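Local coordinates for protein inorganic polyphosphate/ATP-glucomannokinase (Arthrobacter sp., PDB 1WOQ) that phosphorylates glucose and mannose, taking the phosphoryl group from either inorganic polyphosphate or ATP, at residues G170-D175 with Q203-H208; E216-G221 with L235-P240; T143-T148 with S155-D160; T151-A156 with T181-V186. All coordinates share one frame; numbering follows the deposited sequence.

Contact 1: residues G170-D175 with Q203-H208; sequences GHLEID and QRYFSH. With BGC (beta-D-glucopyranose), chain C.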
loop_
_atom_site.group_PDB
_atom_site.type_symbol
_atom_site.label_atom_id
_atom_site.label_comp_id
_atom_site.label_asym_id
_atom_site.label_seq_id
_atom_site.Cartn_x
_atom_site.Cartn_y
_atom_site.Cartn_z
ATOM N N GLY A 170 -3.528 2.416 11.238
ATOM C CA GLY A 170 -4.296 3.574 10.826
ATOM C C GLY A 170 -5.590 3.598 11.615
ATOM O O GLY A 170 -6.322 4.590 11.598
ATOM N N HIS A 171 -5.866 2.507 12.327
ATOM C CA HIS A 171 -7.086 2.409 13.112
ATOM C C HIS A 171 -6.874 2.400 14.614
ATOM O O HIS A 171 -7.747 1.993 15.382
ATOM C CB HIS A 171 -7.906 1.204 12.642
ATOM C CG HIS A 171 -8.421 1.367 11.244
ATOM N ND1 HIS A 171 -9.276 2.390 10.890
ATOM C CD2 HIS A 171 -8.125 0.709 10.099
ATOM C CE1 HIS A 171 -9.479 2.358 9.586
ATOM N NE2 HIS A 171 -8.792 1.349 9.080
ATOM N N LEU A 172 -5.694 2.847 15.028
ATOM C CA LEU A 172 -5.408 2.990 16.441
ATOM C C LEU A 172 -6.344 4.120 16.839
ATOM O O LEU A 172 -6.666 4.975 16.012
ATOM C CB LEU A 172 -3.973 3.475 16.658
ATOM C CG LEU A 172 -2.804 2.515 16.464
ATOM C CD1 LEU A 172 -1.492 3.303 16.429
ATOM C CD2 LEU A 172 -2.792 1.505 17.604
ATOM N N GLU A 173 -6.799 4.126 18.084
ATOM C CA GLU A 173 -7.645 5.215 18.536
ATOM C C GLU A 173 -6.693 6.231 19.142
ATOM O O GLU A 173 -5.786 5.865 19.886
ATOM C CB GLU A 173 -8.630 4.743 19.599
ATOM C CG GLU A 173 -9.436 5.876 20.201
ATOM C CD GLU A 173 -10.315 5.413 21.334
ATOM O OE1 GLU A 173 -10.284 6.062 22.402
ATOM O OE2 GLU A 173 -11.031 4.404 21.153
ATOM N N ILE A 174 -6.878 7.502 18.807
ATOM C CA ILE A 174 -6.023 8.548 19.344
ATOM C C ILE A 174 -6.880 9.767 19.645
ATOM O O ILE A 174 -7.584 10.278 18.773
ATOM C CB ILE A 174 -4.906 8.933 18.354
ATOM C CG1 ILE A 174 -3.991 7.726 18.113
ATOM C CG2 ILE A 174 -4.092 10.091 18.910
ATOM C CD1 ILE A 174 -2.864 7.989 17.150
ATOM N N ASP A 175 -6.824 10.206 20.898
ATOM C CA ASP A 175 -7.599 11.350 21.358
ATOM C C ASP A 175 -9.089 11.240 21.031
ATOM O O ASP A 175 -9.707 12.178 20.524
ATOM C CB ASP A 175 -6.997 12.644 20.802
ATOM C CG ASP A 175 -5.594 12.898 21.332
ATOM O OD1 ASP A 175 -5.365 12.623 22.530
ATOM O OD2 ASP A 175 -4.725 13.368 20.571
ATOM N N GLN A 203 2.453 14.805 14.863
ATOM C CA GLN A 203 3.352 14.740 16.017
ATOM C C GLN A 203 2.714 13.810 17.041
ATOM O O GLN A 203 3.383 12.964 17.634
ATOM C CB GLN A 203 3.535 16.131 16.634
ATOM C CG GLN A 203 4.286 16.160 17.976
ATOM C CD GLN A 203 5.714 15.654 17.876
ATOM O OE1 GLN A 203 6.393 15.875 16.876
ATOM N NE2 GLN A 203 6.182 14.986 18.925
ATOM N N ARG A 204 1.412 13.980 17.239
ATOM C CA ARG A 204 0.668 13.156 18.185
ATOM C C ARG A 204 0.652 11.700 17.743
ATOM O O ARG A 204 0.918 10.800 18.545
ATOM C CB ARG A 204 -0.774 13.656 18.313
ATOM C CG ARG A 204 -1.610 12.883 19.329
ATOM C CD ARG A 204 -1.026 13.029 20.727
ATOM N NE ARG A 204 -0.603 11.756 21.302
ATOM C CZ ARG A 204 -1.422 10.879 21.879
ATOM N NH1 ARG A 204 -2.719 11.131 21.968
ATOM N NH2 ARG A 204 -0.937 9.748 22.369
ATOM N N TYR A 205 0.336 11.469 16.473
ATOM C CA TYR A 205 0.271 10.108 15.939
ATOM C C TYR A 205 1.611 9.382 16.011
ATOM O O TYR A 205 1.707 8.290 16.581
ATOM C CB TYR A 205 -0.211 10.120 14.483
ATOM C CG TYR A 205 -0.353 8.731 13.891
ATOM C CD1 TYR A 205 -1.484 7.956 14.149
ATOM C CD2 TYR A 205 0.664 8.173 13.115
ATOM C CE1 TYR A 205 -1.598 6.652 13.648
ATOM C CE2 TYR A 205 0.561 6.876 12.614
ATOM C CZ TYR A 205 -0.572 6.121 12.886
ATOM O OH TYR A 205 -0.669 4.828 12.410
ATOM N N PHE A 206 2.650 9.980 15.436
ATOM C CA PHE A 206 3.955 9.338 15.441
ATOM C C PHE A 206 4.576 9.186 16.823
ATOM O O PHE A 206 5.233 8.182 17.090
ATOM C CB PHE A 206 4.921 10.062 14.497
ATOM C CG PHE A 206 4.637 9.805 13.046
ATOM C CD1 PHE A 206 3.917 10.720 12.290
ATOM C CD2 PHE A 206 5.058 8.620 12.444
ATOM C CE1 PHE A 206 3.617 10.461 10.952
ATOM C CE2 PHE A 206 4.765 8.352 11.109
ATOM C CZ PHE A 206 4.041 9.276 10.362
ATOM N N SER A 207 4.370 10.159 17.707
ATOM C CA SER A 207 4.931 10.032 19.048
ATOM C C SER A 207 4.204 8.909 19.793
ATOM O O SER A 207 4.804 8.197 20.596
ATOM C CB SER A 207 4.828 11.359 19.820
ATOM O OG SER A 207 3.488 11.737 20.042
ATOM N N HIS A 208 2.914 8.739 19.521
ATOM C CA HIS A 208 2.161 7.672 20.172
ATOM C C HIS A 208 2.652 6.316 19.669
ATOM O O HIS A 208 2.921 5.415 20.462
ATOM C CB HIS A 208 0.662 7.798 19.885
ATOM C CG HIS A 208 -0.160 6.712 20.511
ATOM N ND1 HIS A 208 -0.976 5.877 19.779
ATOM C CD2 HIS A 208 -0.281 6.320 21.801
ATOM C CE1 HIS A 208 -1.566 5.018 20.592
ATOM N NE2 HIS A 208 -1.161 5.265 21.824
HETATM C C2 BGC C . -7.285 0.367 5.766
HETATM C C3 BGC C . -5.922 -0.297 5.531
HETATM C C4 BGC C . -5.202 0.382 4.357
HETATM C C5 BGC C . -5.127 1.896 4.601
HETATM C C6 BGC C . -4.504 2.668 3.455
HETATM C C1 BGC C . -7.083 1.871 5.965
HETATM O O1 BGC C . -8.301 2.506 6.141
HETATM O O2 BGC C . -7.906 -0.196 6.910
HETATM O O3 BGC C . -6.091 -1.681 5.264
HETATM O O4 BGC C . -3.887 -0.149 4.224
HETATM O O5 BGC C . -6.454 2.429 4.807
HETATM O O6 BGC C . -5.146 2.377 2.223
#

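Contact 2: residues E216-G221 with L235-P240; sequences ELFIVG and LRLRTP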
loop_
_atom_site.group_PDB
_atom_site.type_symbol
_atom_site.label_atom_id
_atom_site.label_comp_id
_atom_site.label_asym_id
_atom_site.label_seq_id
_atom_site.Cartn_x
_atom_site.Cartn_y
_atom_site.Cartn_z
ATOM N N GLU A 216 13.007 1.542 14.844
ATOM C CA GLU A 216 14.336 1.983 14.443
ATOM C C GLU A 216 14.173 3.097 13.412
ATOM O O GLU A 216 15.035 3.968 13.276
ATOM C CB GLU A 216 15.106 0.829 13.796
ATOM C CG GLU A 216 15.321 -0.382 14.688
ATOM C CD GLU A 216 16.088 -0.045 15.950
ATOM O OE1 GLU A 216 17.092 0.694 15.853
ATOM O OE2 GLU A 216 15.691 -0.524 17.033
ATOM N N LEU A 217 13.053 3.066 12.695
ATOM C CA LEU A 217 12.801 4.041 11.641
ATOM C C LEU A 217 11.332 4.120 11.247
ATOM O O LEU A 217 10.608 3.130 11.300
ATOM C CB LEU A 217 13.613 3.660 10.395
ATOM C CG LEU A 217 13.457 4.478 9.108
ATOM C CD1 LEU A 217 14.107 5.837 9.301
ATOM C CD2 LEU A 217 14.109 3.742 7.934
ATOM N N PHE A 218 10.910 5.318 10.856
ATOM C CA PHE A 218 9.554 5.563 10.374
ATOM C C PHE A 218 9.755 5.941 8.912
ATOM O O PHE A 218 10.635 6.740 8.603
ATOM C CB PHE A 218 8.915 6.771 11.071
ATOM C CG PHE A 218 8.191 6.448 12.346
ATOM C CD1 PHE A 218 8.456 7.177 13.505
ATOM C CD2 PHE A 218 7.193 5.478 12.379
ATOM C CE1 PHE A 218 7.737 6.948 14.678
ATOM C CE2 PHE A 218 6.466 5.244 13.548
ATOM C CZ PHE A 218 6.741 5.982 14.699
ATOM N N ILE A 219 8.962 5.366 8.018
ATOM C CA ILE A 219 9.046 5.709 6.602
ATOM C C ILE A 219 7.642 6.172 6.238
ATOM O O ILE A 219 6.678 5.440 6.434
ATOM C CB ILE A 219 9.423 4.497 5.732
ATOM C CG1 ILE A 219 10.823 4.001 6.102
ATOM C CG2 ILE A 219 9.375 4.888 4.259
ATOM C CD1 ILE A 219 11.211 2.696 5.429
ATOM N N VAL A 220 7.525 7.393 5.729
ATOM C CA VAL A 220 6.218 7.925 5.381
ATOM C C VAL A 220 5.904 7.785 3.901
ATOM O O VAL A 220 6.602 8.338 3.048
ATOM C CB VAL A 220 6.100 9.409 5.788
ATOM C CG1 VAL A 220 4.701 9.924 5.470
ATOM C CG2 VAL A 220 6.402 9.562 7.279
ATOM N N GLY A 221 4.843 7.035 3.613
ATOM C CA GLY A 221 4.423 6.823 2.242
ATOM C C GLY A 221 3.095 7.496 1.949
ATOM O O GLY A 221 2.631 8.338 2.718
ATOM N N LEU A 235 8.270 18.024 13.191
ATOM C CA LEU A 235 8.153 16.979 14.195
ATOM C C LEU A 235 9.363 16.877 15.113
ATOM O O LEU A 235 10.484 17.218 14.733
ATOM C CB LEU A 235 7.899 15.628 13.517
ATOM C CG LEU A 235 6.695 15.591 12.569
ATOM C CD1 LEU A 235 6.527 14.178 12.009
ATOM C CD2 LEU A 235 5.439 16.021 13.310
ATOM N N ARG A 236 9.115 16.417 16.333
ATOM C CA ARG A 236 10.160 16.238 17.331
ATOM C C ARG A 236 10.006 14.827 17.877
ATOM O O ARG A 236 9.335 14.605 18.885
ATOM C CB ARG A 236 10.004 17.272 18.448
ATOM C CG ARG A 236 10.259 18.708 17.994
ATOM C CD ARG A 236 11.724 18.915 17.621
ATOM N NE ARG A 236 11.998 20.270 17.142
ATOM C CZ ARG A 236 11.688 20.718 15.929
ATOM N NH1 ARG A 236 11.090 19.924 15.053
ATOM N NH2 ARG A 236 11.980 21.966 15.589
ATOM N N LEU A 237 10.630 13.875 17.193
ATOM C CA LEU A 237 10.549 12.473 17.576
ATOM C C LEU A 237 11.910 11.897 17.931
ATOM O O LEU A 237 12.947 12.434 17.542
ATOM C CB LEU A 237 9.958 11.662 16.423
ATOM C CG LEU A 237 8.617 12.136 15.867
ATOM C CD1 LEU A 237 8.310 11.394 14.574
ATOM C CD2 LEU A 237 7.527 11.912 16.902
ATOM N N ARG A 238 11.898 10.794 18.667
ATOM C CA ARG A 238 13.134 10.133 19.052
ATOM C C ARG A 238 13.521 9.194 17.911
ATOM O O ARG A 238 14.652 8.727 17.830
ATOM C CB ARG A 238 12.924 9.326 20.338
ATOM C CG ARG A 238 14.212 8.882 21.017
ATOM C CD ARG A 238 15.035 10.085 21.464
ATOM N NE ARG A 238 16.192 9.708 22.273
ATOM C CZ ARG A 238 16.116 9.096 23.451
ATOM N NH1 ARG A 238 17.224 8.796 24.115
ATOM N NH2 ARG A 238 14.934 8.783 23.965
ATOM N N THR A 239 12.568 8.942 17.022
ATOM C CA THR A 239 12.771 8.040 15.888
ATOM C C THR A 239 13.023 8.787 14.586
ATOM O O THR A 239 12.303 9.725 14.253
ATOM C CB THR A 239 11.524 7.158 15.660
ATOM O OG1 THR A 239 11.123 6.564 16.898
ATOM C CG2 THR A 239 11.816 6.063 14.638
ATOM N N PRO A 240 14.055 8.384 13.830
ATOM C CA PRO A 240 14.291 9.087 12.570
ATOM C C PRO A 240 13.087 8.824 11.671
ATOM O O PRO A 240 12.501 7.738 11.705
ATOM C CB PRO A 240 15.580 8.451 12.048
ATOM C CG PRO A 240 15.565 7.081 12.656
ATOM C CD PRO A 240 15.067 7.338 14.055
#

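Contact 3: residues T143-T148 with S155-D160; sequences TVLVIT and SAFIFD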
loop_
_atom_site.group_PDB
_atom_site.type_symbol
_atom_site.label_atom_id
_atom_site.label_comp_id
_atom_site.label_asym_id
_atom_site.label_seq_id
_atom_site.Cartn_x
_atom_site.Cartn_y
_atom_site.Cartn_z
ATOM N N THR A 143 12.693 -3.112 14.134
ATOM C CA THR A 143 11.373 -2.628 13.761
ATOM C C THR A 143 11.383 -1.389 12.883
ATOM O O THR A 143 11.929 -0.353 13.258
ATOM C CB THR A 143 10.551 -2.328 15.021
ATOM O OG1 THR A 143 10.453 -3.520 15.804
ATOM C CG2 THR A 143 9.149 -1.842 14.657
ATOM N N VAL A 144 10.766 -1.513 11.712
ATOM C CA VAL A 144 10.652 -0.418 10.756
ATOM C C VAL A 144 9.173 -0.293 10.417
ATOM O O VAL A 144 8.557 -1.248 9.956
ATOM C CB VAL A 144 11.457 -0.709 9.465
ATOM C CG1 VAL A 144 11.191 0.371 8.423
ATOM C CG2 VAL A 144 12.950 -0.763 9.794
ATOM N N LEU A 145 8.596 0.880 10.646
ATOM C CA LEU A 145 7.177 1.056 10.364
ATOM C C LEU A 145 6.943 2.006 9.205
ATOM O O LEU A 145 7.342 3.167 9.247
ATOM C CB LEU A 145 6.449 1.560 11.618
ATOM C CG LEU A 145 6.617 0.676 12.860
ATOM C CD1 LEU A 145 5.898 1.312 14.048
ATOM C CD2 LEU A 145 6.069 -0.716 12.582
ATOM N N VAL A 146 6.304 1.494 8.158
ATOM C CA VAL A 146 5.996 2.294 6.980
ATOM C C VAL A 146 4.550 2.755 7.134
ATOM O O VAL A 146 3.625 1.946 7.115
ATOM C CB VAL A 146 6.144 1.456 5.692
ATOM C CG1 VAL A 146 5.974 2.347 4.466
ATOM C CG2 VAL A 146 7.512 0.788 5.669
ATOM N N ILE A 147 4.370 4.057 7.320
ATOM C CA ILE A 147 3.043 4.632 7.504
ATOM C C ILE A 147 2.656 5.378 6.234
ATOM O O ILE A 147 3.358 6.299 5.822
ATOM C CB ILE A 147 3.042 5.632 8.683
ATOM C CG1 ILE A 147 3.504 4.933 9.967
ATOM C CG2 ILE A 147 1.661 6.247 8.850
ATOM C CD1 ILE A 147 2.612 3.780 10.424
ATOM N N THR A 148 1.548 4.981 5.612
ATOM C CA THR A 148 1.104 5.647 4.394
ATOM C C THR A 148 -0.044 6.615 4.681
ATOM O O THR A 148 -0.998 6.283 5.392
ATOM C CB THR A 148 0.665 4.622 3.317
ATOM O OG1 THR A 148 -0.483 3.895 3.770
ATOM C CG2 THR A 148 1.792 3.640 3.043
ATOM N N SER A 155 -0.367 0.971 7.268
ATOM C CA SER A 155 0.849 0.683 8.006
ATOM C C SER A 155 1.395 -0.688 7.665
ATOM O O SER A 155 0.659 -1.677 7.663
ATOM C CB SER A 155 0.602 0.747 9.516
ATOM O OG SER A 155 -0.311 -0.259 9.927
ATOM N N ALA A 156 2.690 -0.736 7.373
ATOM C CA ALA A 156 3.370 -1.990 7.092
ATOM C C ALA A 156 4.337 -2.170 8.258
ATOM O O ALA A 156 5.170 -1.298 8.520
ATOM C CB ALA A 156 4.148 -1.904 5.782
ATOM N N PHE A 157 4.209 -3.286 8.963
ATOM C CA PHE A 157 5.076 -3.577 10.099
ATOM C C PHE A 157 6.197 -4.483 9.594
ATOM O O PHE A 157 5.963 -5.638 9.235
ATOM C CB PHE A 157 4.267 -4.278 11.199
ATOM C CG PHE A 157 4.921 -4.246 12.559
ATOM C CD1 PHE A 157 4.277 -3.640 13.634
ATOM C CD2 PHE A 157 6.169 -4.831 12.764
ATOM C CE1 PHE A 157 4.868 -3.617 14.903
ATOM C CE2 PHE A 157 6.771 -4.813 14.023
ATOM C CZ PHE A 157 6.119 -4.205 15.096
ATOM N N ILE A 158 7.410 -3.943 9.551
ATOM C CA ILE A 158 8.576 -4.686 9.089
ATOM C C ILE A 158 9.497 -4.960 10.280
ATOM O O ILE A 158 9.743 -4.068 11.088
ATOM C CB ILE A 158 9.382 -3.870 8.037
ATOM C CG1 ILE A 158 8.471 -3.431 6.885
ATOM C CG2 ILE A 158 10.543 -4.706 7.500
ATOM C CD1 ILE A 158 7.839 -4.577 6.116
ATOM N N PHE A 159 9.980 -6.193 10.399
ATOM C CA PHE A 159 10.905 -6.544 11.475
ATOM C C PHE A 159 12.047 -7.365 10.893
ATOM O O PHE A 159 11.828 -8.445 10.336
ATOM C CB PHE A 159 10.217 -7.347 12.580
ATOM C CG PHE A 159 11.104 -7.591 13.770
ATOM C CD1 PHE A 159 11.493 -6.535 14.586
ATOM C CD2 PHE A 159 11.598 -8.865 14.041
ATOM C CE1 PHE A 159 12.365 -6.735 15.655
ATOM C CE2 PHE A 159 12.472 -9.077 15.109
ATOM C CZ PHE A 159 12.855 -8.008 15.916
ATOM N N ASP A 160 13.265 -6.851 11.029
ATOM C CA ASP A 160 14.444 -7.518 10.487
ATOM C C ASP A 160 14.255 -7.764 8.993
ATOM O O ASP A 160 14.640 -8.813 8.464
ATOM C CB ASP A 160 14.708 -8.845 11.213
ATOM C CG ASP A 160 15.361 -8.652 12.573
ATOM O OD1 ASP A 160 15.827 -7.531 12.865
ATOM O OD2 ASP A 160 15.421 -9.632 13.348
#

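Contact 4: residues T151-A156 with T181-V186; sequences TGIGSA and TKASAV. With BGC (beta-D-glucopyranose), chain C; PO4 (phosphate ion), chain D.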
loop_
_atom_site.group_PDB
_atom_site.type_symbol
_atom_site.label_atom_id
_atom_site.label_comp_id
_atom_site.label_asym_id
_atom_site.label_seq_id
_atom_site.Cartn_x
_atom_site.Cartn_y
_atom_site.Cartn_z
ATOM N N THR A 151 -6.068 8.265 1.428
ATOM C CA THR A 151 -7.499 8.183 1.718
ATOM C C THR A 151 -7.630 7.689 3.157
ATOM O O THR A 151 -8.420 8.204 3.945
ATOM C CB THR A 151 -8.199 7.204 0.756
ATOM O OG1 THR A 151 -8.105 7.710 -0.582
ATOM C CG2 THR A 151 -9.667 7.041 1.127
ATOM N N GLY A 152 -6.832 6.686 3.493
ATOM C CA GLY A 152 -6.830 6.167 4.847
ATOM C C GLY A 152 -5.388 6.202 5.311
ATOM O O GLY A 152 -4.524 6.734 4.611
ATOM N N ILE A 153 -5.119 5.675 6.497
ATOM C CA ILE A 153 -3.749 5.619 6.981
ATOM C C ILE A 153 -3.387 4.143 6.977
ATOM O O ILE A 153 -4.051 3.332 7.619
ATOM C CB ILE A 153 -3.604 6.189 8.406
ATOM C CG1 ILE A 153 -3.823 7.708 8.373
ATOM C CG2 ILE A 153 -2.207 5.857 8.962
ATOM C CD1 ILE A 153 -3.641 8.401 9.716
ATOM N N GLY A 154 -2.359 3.793 6.215
ATOM C CA GLY A 154 -1.944 2.410 6.151
ATOM C C GLY A 154 -0.671 2.218 6.936
ATOM O O GLY A 154 0.026 3.185 7.252
ATOM N N SER A 155 -0.367 0.971 7.268
ATOM C CA SER A 155 0.849 0.683 8.006
ATOM C C SER A 155 1.395 -0.688 7.665
ATOM O O SER A 155 0.659 -1.677 7.663
ATOM C CB SER A 155 0.602 0.747 9.516
ATOM O OG SER A 155 -0.311 -0.259 9.927
ATOM N N ALA A 156 2.690 -0.736 7.373
ATOM C CA ALA A 156 3.370 -1.990 7.092
ATOM C C ALA A 156 4.337 -2.170 8.258
ATOM O O ALA A 156 5.170 -1.298 8.520
ATOM C CB ALA A 156 4.148 -1.904 5.782
ATOM N N THR A 181 -9.395 8.994 10.768
ATOM C CA THR A 181 -10.534 9.879 10.563
ATOM C C THR A 181 -10.116 11.330 10.788
ATOM O O THR A 181 -10.788 12.256 10.336
ATOM C CB THR A 181 -11.723 9.521 11.491
ATOM O OG1 THR A 181 -11.359 9.732 12.859
ATOM C CG2 THR A 181 -12.122 8.070 11.297
ATOM N N LYS A 182 -8.987 11.524 11.464
ATOM C CA LYS A 182 -8.488 12.869 11.735
ATOM C C LYS A 182 -7.145 13.199 11.077
ATOM O O LYS A 182 -6.860 14.368 10.800
ATOM C CB LYS A 182 -8.356 13.083 13.247
ATOM C CG LYS A 182 -9.677 13.212 13.986
ATOM C CD LYS A 182 -10.394 14.494 13.593
ATOM C CE LYS A 182 -11.681 14.676 14.383
ATOM N NZ LYS A 182 -12.334 15.980 14.069
ATOM N N ALA A 183 -6.332 12.180 10.805
ATOM C CA ALA A 183 -5.005 12.416 10.243
ATOM C C ALA A 183 -4.691 11.900 8.839
ATOM O O ALA A 183 -3.541 11.963 8.411
ATOM C CB ALA A 183 -3.947 11.894 11.224
ATOM N N SER A 184 -5.682 11.384 8.121
ATOM C CA SER A 184 -5.423 10.909 6.763
ATOM C C SER A 184 -5.252 12.145 5.882
ATOM O O SER A 184 -5.528 13.266 6.316
ATOM C CB SER A 184 -6.596 10.079 6.243
ATOM O OG SER A 184 -7.757 10.881 6.111
ATOM N N ALA A 185 -4.793 11.948 4.651
ATOM C CA ALA A 185 -4.607 13.069 3.736
ATOM C C ALA A 185 -5.965 13.706 3.467
ATOM O O ALA A 185 -6.083 14.924 3.317
ATOM C CB ALA A 185 -3.984 12.585 2.435
ATOM N N VAL A 186 -6.993 12.867 3.414
ATOM C CA VAL A 186 -8.352 13.330 3.172
ATOM C C VAL A 186 -8.857 14.177 4.338
ATOM O O VAL A 186 -9.428 15.250 4.140
ATOM C CB VAL A 186 -9.298 12.129 2.955
ATOM C CG1 VAL A 186 -10.750 12.567 3.067
ATOM C CG2 VAL A 186 -9.031 11.509 1.586
HETATM C C2 BGC C . -7.285 0.367 5.766
HETATM C C3 BGC C . -5.922 -0.297 5.531
HETATM C C4 BGC C . -5.202 0.382 4.357
HETATM C C5 BGC C . -5.127 1.896 4.601
HETATM C C6 BGC C . -4.504 2.668 3.455
HETATM C C1 BGC C . -7.083 1.871 5.965
HETATM O O1 BGC C . -8.301 2.506 6.141
HETATM O O2 BGC C . -7.906 -0.196 6.910
HETATM O O3 BGC C . -6.091 -1.681 5.264
HETATM O O4 BGC C . -3.887 -0.149 4.224
HETATM O O5 BGC C . -6.454 2.429 4.807
HETATM O O6 BGC C . -5.146 2.377 2.223
HETATM P P PO4 D . -5.344 5.686 -1.876
HETATM O O1 PO4 D . -4.937 4.161 -1.710
HETATM O O2 PO4 D . -4.877 6.618 -0.780
HETATM O O3 PO4 D . -4.650 6.033 -3.214
HETATM O O4 PO4 D . -6.854 5.610 -2.034
#

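Contact 1: residues G170-D175 with Q203-H208
Ile174 packs both branches of its side chain against the helix carrying Arg204, Tyr205 and His208. Its CB points at that helix, and the two branches part there. CG2 lies over one face of the Arg204 guanidinium, 3.5 Å from NH1; CG1, anti to the carbonyl carbon (chi1 -63°), runs past His208, 3.9 Å from ND1. CD1 ends the chain 3.3 Å from Tyr205 CD1, a close approach in which the two side chains cross at about a right angle. Arg204, its chain bent at chi2 and chi3, sets NH1 against the carboxylate of Asp175, forming a salt bridge of 3.1 Å to OD1 and a weak hydrogen bond to OD2. The two charged planes are turned 53° apart. An alanine in place of Arg204 would probably leave the Asp175 carboxylate without its cationic mate and strip the cover from Ile174 CG2. At the other end of the same chain segment, His171 NE2 donates to glucose O2 (2.8 Å), and its ND1 is bonded to Asp178. Strand 173-174 packs against helix 195-213, with Ala179 of helix 179-183 touching both Ile174 and Tyr205, whose OH bonds to Leu169 O.

Contact 2: residues E216-G221 with L235-P240
Thr239 presses its methyl group into the angle between Leu217 and Phe218, one of two close-packed spots in the contact. CG2, anti to the backbone N, sits 3.7 Å from Leu217 CA and equally far, 3.7 Å, from Phe218 CD1, the Thr239 and Phe218 side chains crossing at about a right angle. The hydroxyl on the other branch bonds to Glu210 of helix 195-213, which satisfies it in this buried spot. The second close spot is Pro240, exposed yet tight against the strand end: its CG lies 3.2 Å from Glu216 O and 3.9 Å from Leu217 CD1. Phe218 N donates to Pro240 O over 3.0 Å, with an N-H...O angle of 157°. In this ROK kinase, a member of the actin-like ATPase clan, that bond starts the pairing of strand 217-221 with the parallel strand 241-243, and Phe218 goes on to bond through its backbone with Val242. The Phe218 ring also meets Phe206 of helix 195-213 edge-to-face. Elsewhere the packing thins. Leu237 reaches the Phe218 ring only distantly, CD1 to CD1 4.4 Å, and on the solvent side the exposed Glu216, whose CB points away from the loop, keeps its side chain clear of it.

Contact 3: residues T143-T148 with S155-D160
Val146 and Ala156 face each other in this antiparallel hairpin, their CB atoms 3.9 Å apart, and Val144 and Ile158 continue the same face with CB atoms 4.0 Å apart. On the opposite face Leu145 lies side by side with Phe157, pointing the same way. Its CD2 makes a CH-pi contact over the ring, 3.8 Å from the centroid and offset toward the rim; Phe157 CG, anti to the backbone N (chi1 -162°), starts the ring toward it. Thr143 CG2 touches the same ring at CE2, 3.9 Å away. An alanine in place of Phe157 would probably open a gap beside Leu145 and Thr143 and leave Phe213, its edge-to-face partner, without a mate. Between the faces, Val144 and Ile158, then Val146 and Ala156, exchange paired backbone hydrogen bonds, the shortest from Val144 N to Ile158 O at 2.8 Å. At the outer end Thr143 OG1 lies at the edge of the exposed Phe159 ring, 3.4 Å from CD1. At the inner end Ile147 CD1 meets Ser155 CB, while Ser155 OG bonds to Ala167 O and Leu169 N. Main-chain bonds thus fix the strand register, while mostly apolar side chains pack both faces.

Contact 4: residues T151-A156 with T181-V186
Ser184 touches Thr151 O through its CB, at 3.5 Å, while its hydroxyl serves two helices at once. OG, held between the backbone N and the carbonyl carbon (chi1 65°), a crowded position, bonds to Glu180 O and to Ala187 N. Ser184, the first residue past helix 179-183, is also the N-cap of helix 185-190, its OG capping Ala187 N. No hydrogen bond spans the two segments. The remaining contacts between them are apolar. Ile153 sends CG1 to 3.9 Å from Ser184 CA, and its extended tip (chi2 -177°) brings CD1 to 3.8 Å from Ala183 CB. Val186 CG2 meets Thr151 CA at 3.7 Å on the exposed side. On the far side of segment 151-156 lie the ligands. A phosphate ion, probably from the crystallisation liquor, is gripped by Thr151 N, whose N-H points almost straight at O2 (3.0 Å, 175°), and by Thr151 OG1, which donates to O4 (2.8 Å); Gly21 N binds it too. Gly152 and Gly154 face the bound glucose so closely that a CB on Gly152 would clash with glucose O5. Ile153 N bonds to Glu180 OE1, which also bonds the sugar, and this second link probably helps to position that carboxylate. A phosphate grip next to the sugar is consistent with a phosphate-binding turn of the actin-like fold. The chemistry is divided: Thr151 N and OG1 serve the phosphate, while the contact with the helix junction is made mainly by van der Waals packing.

Contacts 3 and 4 are buried and share Ser155 and Ala156 of strand 153-159, but contact 3 is a backbone-bonded hairpin with largely apolar faces, while contact 4 has no hydrogen bond across its segments, with Thr151 N and OG1 turned to a phosphate. Contacts 1 and 2 lie farther out and are partly exposed; an Arg204–Asp175 salt bridge lies toward solvent in contact 1, an exposed proline in contact 2. Contacts 2 and 3 reach the same sheet through neighbouring strands 217-221 and 143-149. Helix 195-213 covers it: Phe206 touches Leu237 of contact 2 and Ile147 of contact 3. Contacts 1 and 4 both meet the glucose, and Gly170 packs on Ile153 between them.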